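Local coordinates for protein oligogalacturonate lyase (Yersinia enterocolitica subsp. enterocolitica, PDB 3PE7) that cleaves oligogalacturonates by beta-elimination in the cytoplasm, as a manganese-containing lyase built on a seven-bladed beta-propeller, at residues L184-P193 / V203-H211; T226-H234 / Y267-N276. All blocks are in the same frame, centred on the assembly; numbering follows the deposited sequence.

Contact 1. Residues L184-P193 / V203-H211; sequences LQENQWLGHP and VAFCHEGPH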
loop_
_atom_site.group_PDB
_atom_site.type_symbol
_atom_site.label_atom_id
_atom_site.label_comp_id
_atom_site.label_asym_id
_atom_site.label_seq_id
_atom_site.Cartn_x
_atom_site.Cartn_y
_atom_site.Cartn_z
ATOM N N LEU A 184 -17.225 -13.537 4.157
ATOM C CA LEU A 184 -17.742 -13.797 2.820
ATOM C C LEU A 184 -16.917 -14.891 2.157
ATOM O O LEU A 184 -15.694 -14.938 2.318
ATOM C CB LEU A 184 -17.677 -12.526 1.960
ATOM C CG LEU A 184 -18.069 -12.588 0.485
ATOM C CD1 LEU A 184 -19.565 -12.850 0.264
ATOM C CD2 LEU A 184 -17.632 -11.293 -0.234
ATOM N N GLN A 185 -17.587 -15.771 1.418
ATOM C CA GLN A 185 -16.890 -16.801 0.642
ATOM C C GLN A 185 -17.611 -16.993 -0.680
ATOM O O GLN A 185 -18.829 -17.219 -0.701
ATOM C CB GLN A 185 -16.774 -18.119 1.420
ATOM C CG GLN A 185 -16.042 -19.229 0.648
ATOM C CD GLN A 185 -15.725 -20.425 1.517
ATOM O OE1 GLN A 185 -15.160 -20.283 2.609
ATOM N NE2 GLN A 185 -16.070 -21.620 1.031
ATOM N N GLU A 186 -16.862 -16.843 -1.779
ATOM C CA GLU A 186 -17.393 -16.923 -3.141
ATOM C C GLU A 186 -16.391 -17.585 -4.071
ATOM O O GLU A 186 -15.187 -17.563 -3.800
ATOM C CB GLU A 186 -17.711 -15.524 -3.698
ATOM C CG GLU A 186 -18.832 -14.793 -2.962
ATOM C CD GLU A 186 -19.134 -13.413 -3.538
ATOM O OE1 GLU A 186 -18.204 -12.748 -4.069
ATOM O OE2 GLU A 186 -20.309 -12.986 -3.440
ATOM N N ASN A 187 -16.896 -18.155 -5.170
ATOM C CA ASN A 187 -16.036 -18.687 -6.226
ATOM C C ASN A 187 -15.741 -17.619 -7.277
ATOM O O ASN A 187 -16.061 -17.749 -8.464
ATOM C CB ASN A 187 -16.648 -19.949 -6.841
ATOM C CG ASN A 187 -16.679 -21.113 -5.867
ATOM O OD1 ASN A 187 -16.000 -21.113 -4.834
ATOM N ND2 ASN A 187 -17.483 -22.117 -6.189
ATOM N N GLN A 188 -15.157 -16.520 -6.812
ATOM C CA GLN A 188 -14.593 -15.504 -7.706
ATOM C C GLN A 188 -13.435 -14.829 -6.978
ATOM O O GLN A 188 -13.365 -14.836 -5.753
ATOM C CB GLN A 188 -15.641 -14.489 -8.203
ATOM C CG GLN A 188 -16.137 -13.439 -7.191
ATOM C CD GLN A 188 -17.327 -12.645 -7.726
ATOM O OE1 GLN A 188 -17.319 -12.173 -8.870
ATOM N NE2 GLN A 188 -18.371 -12.516 -6.905
ATOM N N TRP A 189 -12.518 -14.260 -7.745
ATOM C CA TRP A 189 -11.296 -13.700 -7.168
ATOM C C TRP A 189 -11.603 -12.439 -6.354
ATOM O O TRP A 189 -11.977 -11.404 -6.916
ATOM C CB TRP A 189 -10.336 -13.350 -8.293
ATOM C CG TRP A 189 -8.921 -13.125 -7.870
ATOM C CD1 TRP A 189 -8.410 -13.146 -6.601
ATOM C CD2 TRP A 189 -7.829 -12.831 -8.739
ATOM N NE1 TRP A 189 -7.049 -12.886 -6.632
ATOM C CE2 TRP A 189 -6.677 -12.686 -7.934
ATOM C CE3 TRP A 189 -7.714 -12.671 -10.133
ATOM C CZ2 TRP A 189 -5.420 -12.391 -8.473
ATOM C CZ3 TRP A 189 -6.466 -12.389 -10.671
ATOM C CH2 TRP A 189 -5.331 -12.250 -9.833
ATOM N N LEU A 190 -11.452 -12.551 -5.039
ATOM C CA LEU A 190 -11.617 -11.414 -4.129
ATOM C C LEU A 190 -10.261 -10.869 -3.712
ATOM O O LEU A 190 -9.291 -11.619 -3.546
ATOM C CB LEU A 190 -12.405 -11.839 -2.892
ATOM C CG LEU A 190 -13.788 -12.421 -3.196
ATOM C CD1 LEU A 190 -14.469 -12.766 -1.892
ATOM C CD2 LEU A 190 -14.653 -11.474 -4.022
ATOM N N GLY A 191 -10.192 -9.552 -3.541
ATOM C CA GLY A 191 -8.926 -8.913 -3.218
ATOM C C GLY A 191 -9.067 -7.659 -2.372
ATOM O O GLY A 191 -10.179 -7.166 -2.130
ATOM N N HIS A 192 -7.916 -7.172 -1.919
ATOM C CA HIS A 192 -7.759 -5.853 -1.265
ATOM C C HIS A 192 -8.848 -5.520 -0.224
ATOM O O HIS A 192 -9.511 -4.470 -0.337
ATOM C CB HIS A 192 -7.645 -4.743 -2.335
ATOM C CG HIS A 192 -7.114 -3.432 -1.814
ATOM N ND1 HIS A 192 -7.548 -2.211 -2.298
ATOM C CD2 HIS A 192 -6.207 -3.151 -0.847
ATOM C CE1 HIS A 192 -6.936 -1.238 -1.646
ATOM N NE2 HIS A 192 -6.105 -1.779 -0.772
ATOM N N PRO A 193 -9.061 -6.396 0.774
ATOM C CA PRO A 193 -10.037 -5.983 1.793
ATOM C C PRO A 193 -9.429 -4.928 2.716
ATOM O O PRO A 193 -8.285 -5.063 3.136
ATOM C CB PRO A 193 -10.326 -7.280 2.556
ATOM C CG PRO A 193 -9.049 -8.082 2.403
ATOM C CD PRO A 193 -8.598 -7.781 1.000
ATOM N N VAL A 203 -16.466 -2.770 5.499
ATOM C CA VAL A 203 -15.263 -3.307 4.854
ATOM C C VAL A 203 -15.368 -3.146 3.341
ATOM O O VAL A 203 -16.359 -3.576 2.722
ATOM C CB VAL A 203 -15.050 -4.812 5.222
ATOM C CG1 VAL A 203 -13.772 -5.381 4.552
ATOM C CG2 VAL A 203 -14.994 -4.996 6.744
ATOM N N ALA A 204 -14.361 -2.504 2.735
ATOM C CA ALA A 204 -14.292 -2.412 1.290
ATOM C C ALA A 204 -13.455 -3.583 0.814
ATOM O O ALA A 204 -12.586 -4.049 1.540
ATOM C CB ALA A 204 -13.659 -1.081 0.843
ATOM N N PHE A 205 -13.745 -4.064 -0.391
ATOM C CA PHE A 205 -12.933 -5.127 -1.032
ATOM C C PHE A 205 -13.180 -5.074 -2.523
ATOM O O PHE A 205 -14.071 -4.366 -2.986
ATOM C CB PHE A 205 -13.268 -6.529 -0.477
ATOM C CG PHE A 205 -14.664 -7.003 -0.811
ATOM C CD1 PHE A 205 -14.880 -7.907 -1.851
ATOM C CD2 PHE A 205 -15.766 -6.564 -0.070
ATOM C CE1 PHE A 205 -16.162 -8.340 -2.158
ATOM C CE2 PHE A 205 -17.053 -7.004 -0.385
ATOM C CZ PHE A 205 -17.246 -7.893 -1.425
ATOM N N CYS A 206 -12.376 -5.802 -3.295
ATOM C CA CYS A 206 -12.520 -5.759 -4.749
ATOM C C CYS A 206 -12.786 -7.116 -5.384
ATOM O O CYS A 206 -12.521 -8.175 -4.797
ATOM C CB CYS A 206 -11.287 -5.115 -5.419
ATOM S SG CYS A 206 -9.757 -6.114 -5.399
ATOM N N HIS A 207 -13.304 -7.054 -6.602
ATOM C CA HIS A 207 -13.251 -8.198 -7.510
ATOM C C HIS A 207 -11.987 -7.997 -8.317
ATOM O O HIS A 207 -11.904 -7.074 -9.138
ATOM C CB HIS A 207 -14.485 -8.240 -8.401
ATOM C CG HIS A 207 -15.735 -8.650 -7.679
ATOM N ND1 HIS A 207 -16.943 -8.816 -8.327
ATOM C CD2 HIS A 207 -15.968 -8.923 -6.373
ATOM C CE1 HIS A 207 -17.864 -9.178 -7.451
ATOM N NE2 HIS A 207 -17.305 -9.231 -6.255
ATOM N N GLU A 208 -10.988 -8.828 -8.025
ATOM C CA GLU A 208 -9.691 -8.754 -8.711
ATOM C C GLU A 208 -9.805 -9.361 -10.110
ATOM O O GLU A 208 -10.653 -10.224 -10.361
ATOM C CB GLU A 208 -8.597 -9.437 -7.872
ATOM C CG GLU A 208 -7.152 -9.182 -8.364
ATOM C CD GLU A 208 -6.886 -7.711 -8.629
ATOM O OE1 GLU A 208 -6.602 -6.997 -7.669
ATOM O OE2 GLU A 208 -6.975 -7.267 -9.789
ATOM N N GLY A 209 -8.956 -8.891 -11.018
ATOM C CA GLY A 209 -8.970 -9.370 -12.390
ATOM C C GLY A 209 -8.845 -8.218 -13.367
ATOM O O GLY A 209 -8.771 -7.054 -12.954
ATOM N N PRO A 210 -8.804 -8.533 -14.671
ATOM C CA PRO A 210 -8.647 -7.538 -15.725
ATOM C C PRO A 210 -9.644 -6.398 -15.565
ATOM O O PRO A 210 -10.849 -6.641 -15.415
ATOM C CB PRO A 210 -8.944 -8.335 -17.000
ATOM C CG PRO A 210 -8.563 -9.743 -16.651
ATOM C CD PRO A 210 -8.989 -9.889 -15.216
ATOM N N HIS A 211 -9.133 -5.168 -15.621
ATOM C CA HIS A 211 -9.912 -3.957 -15.349
ATOM C C HIS A 211 -11.159 -3.829 -16.209
ATOM O O HIS A 211 -12.193 -3.312 -15.754
ATOM C CB HIS A 211 -9.033 -2.702 -15.526
ATOM C CG HIS A 211 -8.527 -2.510 -16.923
ATOM N ND1 HIS A 211 -9.154 -1.689 -17.835
ATOM C CD2 HIS A 211 -7.456 -3.038 -17.565
ATOM C CE1 HIS A 211 -8.493 -1.721 -18.981
ATOM N NE2 HIS A 211 -7.455 -2.529 -18.842
HETATM O O HOH W 1 -18.472 -10.204 -4.005
HETATM O O HOH W 2 -13.013 -11.141 -9.575
#
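Trp189 and Glu208 meet where strand 190-196 begins and strand 202-207 ends. With Glu208 CG anti to its own N (chi1 -169°) and the chain bent at chi2, the methylene lies over the centre of the six-membered ring of Trp189, 3.5 Å from the centroid and 10° off the normal, a CH-pi contact. The bend turns the carboxylate away from the indole: OE2 takes the N-H of Gly209 at 2.8 Å, while OE1 forms a salt bridge with Arg217. Backbone bonds fix the register. Glu208 N reaches Trp189 O at 3.0 Å, and Gly191 and Cys206 form the antiparallel hydrogen-bonded pair, Cys206 N to Gly191 O being 2.8 Å and nearly straight.

On the sheet face of Leu190 and His207, Phe205 takes Leu190 CD2 near its ring plane, 3.9 Å from CE1, and Leu184 CD2, from strand 180-186 of the preceding blade, comes to 3.6 Å from CZ. Above the His207 ring lies the Gln188 amide, inclined 38° to it, with OE1 over one face. A water joins His207 NE2 to Glu186 OE1, which also accepts Gln188 NE2 at 2.9 Å; Asp215 holds His207 ND1. Both imidazole nitrogens therefore have polar partners, Asp215 and the water, that restrict rotation of the ring.

Contact 2. Residues T226-H234 / Y267-N276; sequences TNMRKVKTH and YSADPETLEN. With CA (calcium ion), chain D.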
loop_
_atom_site.group_PDB
_atom_site.type_symbol
_atom_site.label_atom_id
_atom_site.label_comp_id
_atom_site.label_asym_id
_atom_site.label_seq_id
_atom_site.Cartn_x
_atom_site.Cartn_y
_atom_site.Cartn_z
ATOM N N THR A 226 -23.380 -9.061 6.132
ATOM C CA THR A 226 -24.616 -8.585 5.522
ATOM C C THR A 226 -24.383 -7.397 4.593
ATOM O O THR A 226 -23.330 -6.752 4.646
ATOM C CB THR A 226 -25.691 -8.185 6.578
ATOM O OG1 THR A 226 -25.240 -7.051 7.330
ATOM C CG2 THR A 226 -25.997 -9.331 7.515
ATOM N N ASN A 227 -25.368 -7.130 3.737
ATOM C CA ASN A 227 -25.457 -5.891 2.967
ATOM C C ASN A 227 -24.286 -5.703 2.001
ATOM O O ASN A 227 -23.699 -4.621 1.925
ATOM C CB ASN A 227 -25.562 -4.678 3.896
ATOM C CG ASN A 227 -26.452 -3.586 3.333
ATOM O OD1 ASN A 227 -25.966 -2.564 2.851
ATOM N ND2 ASN A 227 -27.779 -3.792 3.413
ATOM N N MET A 228 -23.948 -6.765 1.281
ATOM C CA MET A 228 -22.927 -6.657 0.252
ATOM C C MET A 228 -23.461 -5.812 -0.902
ATOM O O MET A 228 -24.521 -6.104 -1.460
ATOM C CB MET A 228 -22.486 -8.049 -0.215
ATOM C CG MET A 228 -21.360 -8.022 -1.238
ATOM S SD MET A 228 -20.849 -9.667 -1.772
ATOM C CE MET A 228 -22.336 -10.238 -2.596
ATOM N N ARG A 229 -22.736 -4.754 -1.254
ATOM C CA ARG A 229 -23.185 -3.842 -2.298
ATOM C C ARG A 229 -22.010 -3.261 -3.071
ATOM O O ARG A 229 -20.947 -3.064 -2.521
ATOM C CB ARG A 229 -24.064 -2.720 -1.719
ATOM C CG ARG A 229 -23.349 -1.647 -0.873
ATOM C CD ARG A 229 -23.233 -2.078 0.571
ATOM N NE ARG A 229 -22.910 -0.990 1.500
ATOM C CZ ARG A 229 -22.436 -1.180 2.728
ATOM N NH1 ARG A 229 -22.170 -0.138 3.508
ATOM N NH2 ARG A 229 -22.212 -2.412 3.180
ATOM N N LYS A 230 -22.219 -2.979 -4.348
ATOM C CA LYS A 230 -21.182 -2.308 -5.117
ATOM C C LYS A 230 -21.125 -0.821 -4.796
ATOM O O LYS A 230 -22.148 -0.178 -4.511
ATOM C CB LYS A 230 -21.318 -2.562 -6.623
ATOM C CG LYS A 230 -22.620 -2.219 -7.262
ATOM C CD LYS A 230 -22.593 -2.563 -8.769
ATOM C CE LYS A 230 -22.344 -4.030 -9.040
ATOM N NZ LYS A 230 -22.637 -4.352 -10.476
ATOM N N VAL A 231 -19.912 -0.282 -4.835
ATOM C CA VAL A 231 -19.685 1.151 -4.627
ATOM C C VAL A 231 -20.318 1.951 -5.767
ATOM O O VAL A 231 -20.923 3.011 -5.547
ATOM C CB VAL A 231 -18.161 1.424 -4.489
ATOM C CG1 VAL A 231 -17.845 2.932 -4.580
ATOM C CG2 VAL A 231 -17.638 0.826 -3.189
ATOM N N LYS A 232 -20.208 1.432 -6.985
ATOM C CA LYS A 232 -20.876 2.047 -8.128
ATOM C C LYS A 232 -21.164 1.009 -9.201
ATOM O O LYS A 232 -20.546 -0.059 -9.221
ATOM C CB LYS A 232 -20.041 3.193 -8.710
ATOM C CG LYS A 232 -18.923 2.754 -9.654
ATOM C CD LYS A 232 -18.065 3.920 -10.090
ATOM C CE LYS A 232 -18.831 4.881 -10.998
ATOM N NZ LYS A 232 -17.945 6.044 -11.394
ATOM N N THR A 233 -22.114 1.335 -10.071
ATOM C CA THR A 233 -22.274 0.627 -11.326
ATOM C C THR A 233 -21.367 1.310 -12.351
ATOM O O THR A 233 -21.473 2.521 -12.581
ATOM C CB THR A 233 -23.727 0.651 -11.799
ATOM O OG1 THR A 233 -24.544 0.033 -10.800
ATOM C CG2 THR A 233 -23.877 -0.109 -13.116
ATOM N N HIS A 234 -20.463 0.531 -12.941
ATOM C CA HIS A 234 -19.581 1.029 -13.996
ATOM C C HIS A 234 -20.411 1.493 -15.186
ATOM O O HIS A 234 -21.333 0.791 -15.631
ATOM C CB HIS A 234 -18.637 -0.071 -14.489
ATOM C CG HIS A 234 -17.558 -0.457 -13.521
ATOM N ND1 HIS A 234 -16.268 -0.741 -13.920
ATOM C CD2 HIS A 234 -17.581 -0.628 -12.176
ATOM C CE1 HIS A 234 -15.544 -1.071 -12.864
ATOM N NE2 HIS A 234 -16.317 -1.010 -11.794
ATOM N N TYR A 267 -12.051 10.191 -8.428
ATOM C CA TYR A 267 -13.441 10.187 -7.972
ATOM C C TYR A 267 -13.477 9.916 -6.481
ATOM O O TYR A 267 -12.543 9.338 -5.918
ATOM C CB TYR A 267 -14.223 9.067 -8.665
ATOM C CG TYR A 267 -14.863 9.442 -9.984
ATOM C CD1 TYR A 267 -16.241 9.638 -10.085
ATOM C CD2 TYR A 267 -14.089 9.611 -11.128
ATOM C CE1 TYR A 267 -16.836 9.976 -11.308
ATOM C CE2 TYR A 267 -14.681 9.951 -12.353
ATOM C CZ TYR A 267 -16.045 10.131 -12.425
ATOM O OH TYR A 267 -16.614 10.481 -13.633
ATOM N N SER A 268 -14.559 10.343 -5.840
ATOM C CA SER A 268 -14.790 10.051 -4.436
ATOM C C SER A 268 -16.157 9.406 -4.334
ATOM O O SER A 268 -17.060 9.773 -5.097
ATOM C CB SER A 268 -14.804 11.365 -3.655
ATOM O OG SER A 268 -14.509 11.108 -2.305
ATOM N N ALA A 269 -16.316 8.453 -3.415
ATOM C CA ALA A 269 -17.636 7.888 -3.121
ATOM C C ALA A 269 -17.921 8.050 -1.638
ATOM O O ALA A 269 -17.072 7.723 -0.823
ATOM C CB ALA A 269 -17.672 6.419 -3.477
ATOM N N ASP A 270 -19.105 8.559 -1.292
ATOM C CA ASP A 270 -19.508 8.605 0.114
ATOM C C ASP A 270 -20.024 7.230 0.519
ATOM O O ASP A 270 -20.894 6.690 -0.130
ATOM C CB ASP A 270 -20.607 9.630 0.343
ATOM C CG ASP A 270 -20.903 9.832 1.820
ATOM O OD1 ASP A 270 -20.126 10.556 2.472
ATOM O OD2 ASP A 270 -21.873 9.245 2.337
ATOM N N PRO A 271 -19.497 6.677 1.617
ATOM C CA PRO A 271 -19.845 5.310 1.989
ATOM C C PRO A 271 -21.317 5.125 2.385
ATOM O O PRO A 271 -21.905 4.054 2.141
ATOM C CB PRO A 271 -18.890 5.017 3.156
ATOM C CG PRO A 271 -17.803 5.946 2.978
ATOM C CD PRO A 271 -18.401 7.201 2.442
ATOM N N GLU A 272 -21.936 6.172 2.931
ATOM C CA GLU A 272 -23.335 6.070 3.376
ATOM C C GLU A 272 -24.319 6.309 2.224
ATOM O O GLU A 272 -25.288 5.572 2.013
ATOM C CB GLU A 272 -23.620 7.044 4.531
ATOM C CG GLU A 272 -22.915 6.714 5.840
ATOM C CD GLU A 272 -21.472 7.247 5.903
ATOM O OE1 GLU A 272 -20.749 6.876 6.858
ATOM O OE2 GLU A 272 -21.068 8.061 5.041
ATOM N N THR A 273 -24.030 7.343 1.455
ATOM C CA THR A 273 -24.878 7.821 0.406
ATOM C C THR A 273 -24.659 7.049 -0.926
ATOM O O THR A 273 -25.566 6.947 -1.782
ATOM C CB THR A 273 -24.477 9.306 0.301
ATOM O OG1 THR A 273 -25.412 10.133 1.031
ATOM C CG2 THR A 273 -24.272 9.757 -1.046
ATOM N N LEU A 274 -23.444 6.522 -1.082
ATOM C CA LEU A 274 -22.958 5.929 -2.349
ATOM C C LEU A 274 -23.003 6.866 -3.558
ATOM O O LEU A 274 -22.926 6.422 -4.716
ATOM C CB LEU A 274 -23.627 4.573 -2.641
ATOM C CG LEU A 274 -23.343 3.452 -1.635
ATOM C CD1 LEU A 274 -24.027 2.176 -2.093
ATOM C CD2 LEU A 274 -21.848 3.200 -1.428
ATOM N N GLU A 275 -23.106 8.168 -3.298
ATOM C CA GLU A 275 -22.879 9.157 -4.347
ATOM C C GLU A 275 -21.426 9.133 -4.753
ATOM O O GLU A 275 -20.545 9.280 -3.903
ATOM C CB GLU A 275 -23.228 10.565 -3.876
ATOM C CG GLU A 275 -23.058 11.642 -4.967
ATOM C CD GLU A 275 -23.557 13.009 -4.534
ATOM O OE1 GLU A 275 -23.611 13.275 -3.309
ATOM O OE2 GLU A 275 -23.914 13.813 -5.415
ATOM N N ASN A 276 -21.193 8.947 -6.049
ATOM C CA ASN A 276 -19.857 9.025 -6.620
ATOM C C ASN A 276 -19.688 10.353 -7.350
ATOM O O ASN A 276 -20.534 10.726 -8.184
ATOM C CB ASN A 276 -19.622 7.860 -7.595
ATOM C CG ASN A 276 -19.543 6.511 -6.901
ATOM O OD1 ASN A 276 -20.507 6.041 -6.281
ATOM N ND2 ASN A 276 -18.398 5.873 -7.013
HETATM CA CA CA D . -20.941 10.366 4.688
HETATM O O HOH W 3 -23.618 1.911 1.934
HETATM O O HOH W 4 -23.467 4.110 -6.393
#
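An outer strand of one propeller blade, 229-230, and the loop after it meet the turn between strands 264-269 and 276-285 of the next blade, a turn that carries a calcium ion. Val231 supplies the apolar contact: its CG1 stands 3.7 Å from Ala269 CB. Beside it Leu274, whose positive phi (57°) belongs to the turn, brings CD1 to 3.9 Å from Lys230 O and also near Arg229 CG, its side chain roughly perpendicular to that of the arginine. Lys232 runs past Asn276 and delivers NZ to Tyr267, 4.5 Å from the ring centroid and 28° off its normal, an off-centre cation-pi contact. The same ammonium forms a salt bridge with Glu238 and a hydrogen bond with Tyr254 OH.

Two waters bridge the segments. One donates to both Val231 O and Leu274 O, and the other accepts from Arg229 NH1 and donates to Pro271 O. Arg229 NH2 bonds Asn227 O at 2.9 Å and also Asn222 OD1.

Behind this surface the turn is closed by Leu274 N to Asp270 O, 2.7 Å. Asp270 OD2 receives Thr273 N at 3.0 Å on its anti lone pair, an Asx motif, and the same carboxylate chelates calcium through OD1 (2.4 Å) and, more loosely, OD2. Glu272 OE2 adds a ligand at 2.3 Å, while its OE1 pairs with Arg196. The arrangement is that of neighbouring beta-propeller blades, the outermost strand of one and the loop after it packed against the hairpin turn between the third and fourth strands of the next, with a calcium-bound Asx motif in that turn.

How the contacts relate
Contact 1 is mostly buried and centred on the hairpin of strands 190-196 and 202-207, taking in also the end of the preceding blade's last strand; contact 2 is only partly buried and passes from the last strand of the hairpin's four-stranded sheet to the following blade. Waters bridge both contacts, but contact 1 adds them to direct backbone hydrogen bonds and buries 589 Å², against 324 Å² in contact 2. Their centres are 15 Å apart, yet they touch through Met228, whose SD lies 4.0 Å from Phe205 CZ. Contact 1 approaches the manganese, about 10 Å from the His192 side chain, whereas contact 2 carries calcium.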